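PDB 5NTB: papain inhibitor from Streptomyces mobaraensis, which inhibits the cysteine proteases papain and bromelain and the serine protease trypsin, and serves as a glutamine and lysine donor substrate for transglutaminase. Local coordinates for residues Lys7-Thr13 / Val100-Trp106. Residues are numbered along the deposited sequence.
Sequences KMTGKMT and VVNGITW. With SO4 (sulfate ion), chain D.
Three pairs of backbone hydrogen bonds join Lys7-Thr13 to Val100-Trp106 as antiparallel strands: Met8 N to Trp106 O (2.8 Å) and Trp106 N to Met8 O (2.9 Å); Gly10 N to Ile104 O and Ile104 N to Gly10 O (3.0 Å each); Met12 N to Val101 O (2.9 Å) and Val101 N to Met12 O (3.0 Å). The short axes of 8-13 and 104-106 cross at 122°. Between the first two pairs, Thr9 CA lies 4.6 Å from Thr105 CA, a non-hydrogen-bonded pair. Gly103 and Ile104 both oppose Gly10, a G1 beta bulge; glycine suits position 103, where phi is positive (75°). Lys11 NZ hydrogen-bonds sulfate O1 (2.6 Å), an ion probably from the crystallisation liquor that His82 also binds. Beta-branched Thr9, Thr105, Val101 and Ile104 suit extended strands, the apolar two on the buried face. There Trp106 (chi1 p) leans over side-chain-less Gly10, and flexible Met8 (m, t, m) lays CE 3.6 Å from the six-membered ring's centroid, a CH-pi and Met-aromatic contact. Met12 CG packs on Ile104 CG2 (3.8 Å), Met12 CE on Val101 CB (3.9 Å). In this double-psi beta-barrel protein the contact joins strands from both chain ends; 8-18 also parallels 82-86, 104-109 pairs antiparallel with 57-62, and helix 87-90 covers Met12 and Val101 through Phe90.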
loop_
_atom_site.group_PDB
_atom_site.type_symbol
_atom_site.label_atom_id
_atom_site.label_comp_id
_atom_site.label_asym_id
_atom_site.label_seq_id
_atom_site.Cartn_x
_atom_site.Cartn_y
_atom_site.Cartn_z
ATOM N N LYS A 7 -7.392 -8.880 -8.772
ATOM C CA LYS A 7 -8.089 -7.907 -7.945
ATOM C C LYS A 7 -8.495 -8.553 -6.631
ATOM O O LYS A 7 -8.940 -9.706 -6.590
ATOM C CB LYS A 7 -9.318 -7.345 -8.672
ATOM C CG LYS A 7 -8.995 -6.497 -9.905
ATOM C CD LYS A 7 -9.679 -5.124 -9.846
ATOM C CE LYS A 7 -9.044 -4.118 -10.807
ATOM N NZ LYS A 7 -8.337 -4.800 -11.933
ATOM N N MET A 8 -8.309 -7.818 -5.547
ATOM C CA MET A 8 -8.703 -8.261 -4.224
ATOM C C MET A 8 -9.612 -7.228 -3.591
ATOM O O MET A 8 -9.456 -6.026 -3.821
ATOM C CB MET A 8 -7.496 -8.483 -3.340
ATOM C CG MET A 8 -6.814 -9.785 -3.699
ATOM S SD MET A 8 -5.220 -9.954 -2.919
ATOM C CE MET A 8 -4.283 -8.661 -3.720
ATOM N N THR A 9 -10.579 -7.700 -2.817
ATOM C CA THR A 9 -11.402 -6.807 -2.032
ATOM C C THR A 9 -10.790 -6.667 -0.653
ATOM O O THR A 9 -10.359 -7.649 -0.046
ATOM C CB THR A 9 -12.834 -7.327 -1.924
ATOM O OG1 THR A 9 -13.389 -7.451 -3.241
ATOM C CG2 THR A 9 -13.675 -6.349 -1.117
ATOM N N GLY A 10 -10.736 -5.439 -0.168
ATOM C CA GLY A 10 -10.248 -5.276 1.176
ATOM C C GLY A 10 -10.552 -3.907 1.719
ATOM O O GLY A 10 -11.579 -3.299 1.398
ATOM N N LYS A 11 -9.669 -3.426 2.568
ATOM C CA LYS A 11 -9.879 -2.160 3.234
ATOM C C LYS A 11 -8.599 -1.358 3.150
ATOM O O LYS A 11 -7.510 -1.896 2.909
ATOM C CB LYS A 11 -10.296 -2.349 4.693
ATOM C CG LYS A 11 -9.180 -2.845 5.577
ATOM C CD LYS A 11 -9.592 -2.886 7.049
ATOM C CE LYS A 11 -10.256 -4.205 7.393
ATOM N NZ LYS A 11 -10.317 -4.427 8.866
ATOM N N MET A 12 -8.746 -0.060 3.337
ATOM C CA MET A 12 -7.591 0.815 3.350
ATOM C C MET A 12 -7.647 1.732 4.559
ATOM O O MET A 12 -8.709 2.234 4.946
ATOM C CB MET A 12 -7.485 1.635 2.065
ATOM C CG MET A 12 -8.622 2.595 1.816
ATOM S SD MET A 12 -8.357 3.495 0.275
ATOM C CE MET A 12 -9.747 4.627 0.329
ATOM N N THR A 13 -6.493 1.906 5.165
ATOM C CA THR A 13 -6.242 2.944 6.147
ATOM C C THR A 13 -5.104 3.794 5.617
ATOM O O THR A 13 -4.619 3.595 4.501
ATOM C CB THR A 13 -5.899 2.330 7.501
ATOM O OG1 THR A 13 -4.830 1.397 7.333
ATOM C CG2 THR A 13 -7.098 1.587 8.065
ATOM N N VAL A 100 -10.917 4.876 8.047
ATOM C CA VAL A 100 -10.797 3.550 7.448
ATOM C C VAL A 100 -11.940 3.370 6.468
ATOM O O VAL A 100 -13.086 3.728 6.758
ATOM C CB VAL A 100 -10.795 2.434 8.507
ATOM C CG1 VAL A 100 -11.916 2.653 9.500
ATOM C CG2 VAL A 100 -10.900 1.056 7.845
ATOM N N VAL A 101 -11.622 2.838 5.295
ATOM C CA VAL A 101 -12.607 2.599 4.251
ATOM C C VAL A 101 -12.609 1.114 3.947
ATOM O O VAL A 101 -11.601 0.568 3.485
ATOM C CB VAL A 101 -12.307 3.406 2.981
ATOM C CG1 VAL A 101 -13.244 2.993 1.868
ATOM C CG2 VAL A 101 -12.408 4.897 3.255
ATOM N N ASN A 102 -13.732 0.460 4.204
ATOM C CA ASN A 102 -13.908 -0.916 3.785
ATOM C C ASN A 102 -14.433 -0.945 2.360
ATOM O O ASN A 102 -14.977 0.038 1.847
ATOM C CB ASN A 102 -14.887 -1.634 4.704
ATOM C CG ASN A 102 -14.355 -1.773 6.110
ATOM O OD1 ASN A 102 -13.346 -2.436 6.336
ATOM N ND2 ASN A 102 -15.017 -1.132 7.063
ATOM N N GLY A 103 -14.278 -2.097 1.725
ATOM C CA GLY A 103 -14.844 -2.261 0.403
ATOM C C GLY A 103 -14.104 -1.552 -0.708
ATOM O O GLY A 103 -14.733 -1.081 -1.660
ATOM N N ILE A 104 -12.784 -1.446 -0.609
ATOM C CA ILE A 104 -11.985 -1.012 -1.743
ATOM C C ILE A 104 -11.581 -2.250 -2.525
ATOM O O ILE A 104 -11.718 -3.386 -2.057
ATOM C CB ILE A 104 -10.733 -0.225 -1.316
ATOM C CG1 ILE A 104 -9.799 -1.134 -0.502
ATOM C CG2 ILE A 104 -11.136 1.000 -0.529
ATOM C CD1 ILE A 104 -8.331 -0.887 -0.738
ATOM N N THR A 105 -11.084 -2.030 -3.726
ATOM C CA THR A 105 -10.463 -3.092 -4.487
ATOM C C THR A 105 -9.041 -2.666 -4.799
ATOM O O THR A 105 -8.763 -1.478 -4.994
ATOM C CB THR A 105 -11.231 -3.384 -5.772
ATOM O OG1 THR A 105 -11.022 -2.312 -6.692
ATOM C CG2 THR A 105 -12.753 -3.537 -5.489
ATOM N N TRP A 106 -8.134 -3.633 -4.820
ATOM C CA TRP A 106 -6.753 -3.322 -5.148
ATOM C C TRP A 106 -6.090 -4.522 -5.788
ATOM O O TRP A 106 -6.531 -5.661 -5.634
ATOM C CB TRP A 106 -5.967 -2.831 -3.913
ATOM C CG TRP A 106 -5.743 -3.815 -2.805
ATOM C CD1 TRP A 106 -6.579 -4.079 -1.755
ATOM C CD2 TRP A 106 -4.584 -4.626 -2.613
ATOM N NE1 TRP A 106 -6.003 -5.015 -0.917
ATOM C CE2 TRP A 106 -4.780 -5.366 -1.424
ATOM C CE3 TRP A 106 -3.390 -4.787 -3.320
ATOM C CZ2 TRP A 106 -3.836 -6.271 -0.936
ATOM C CZ3 TRP A 106 -2.443 -5.682 -2.836
ATOM C CH2 TRP A 106 -2.669 -6.407 -1.640
HETATM S S SO4 D . -7.139 -5.706 10.138
HETATM O O1 SO4 D . -8.333 -5.979 9.338
HETATM O O2 SO4 D . -7.321 -4.477 10.909
HETATM O O3 SO4 D . -5.980 -5.574 9.246
HETATM O O4 SO4 D . -6.905 -6.834 11.041
HETATM O O HOH W 1 -13.130 -4.356 4.273
#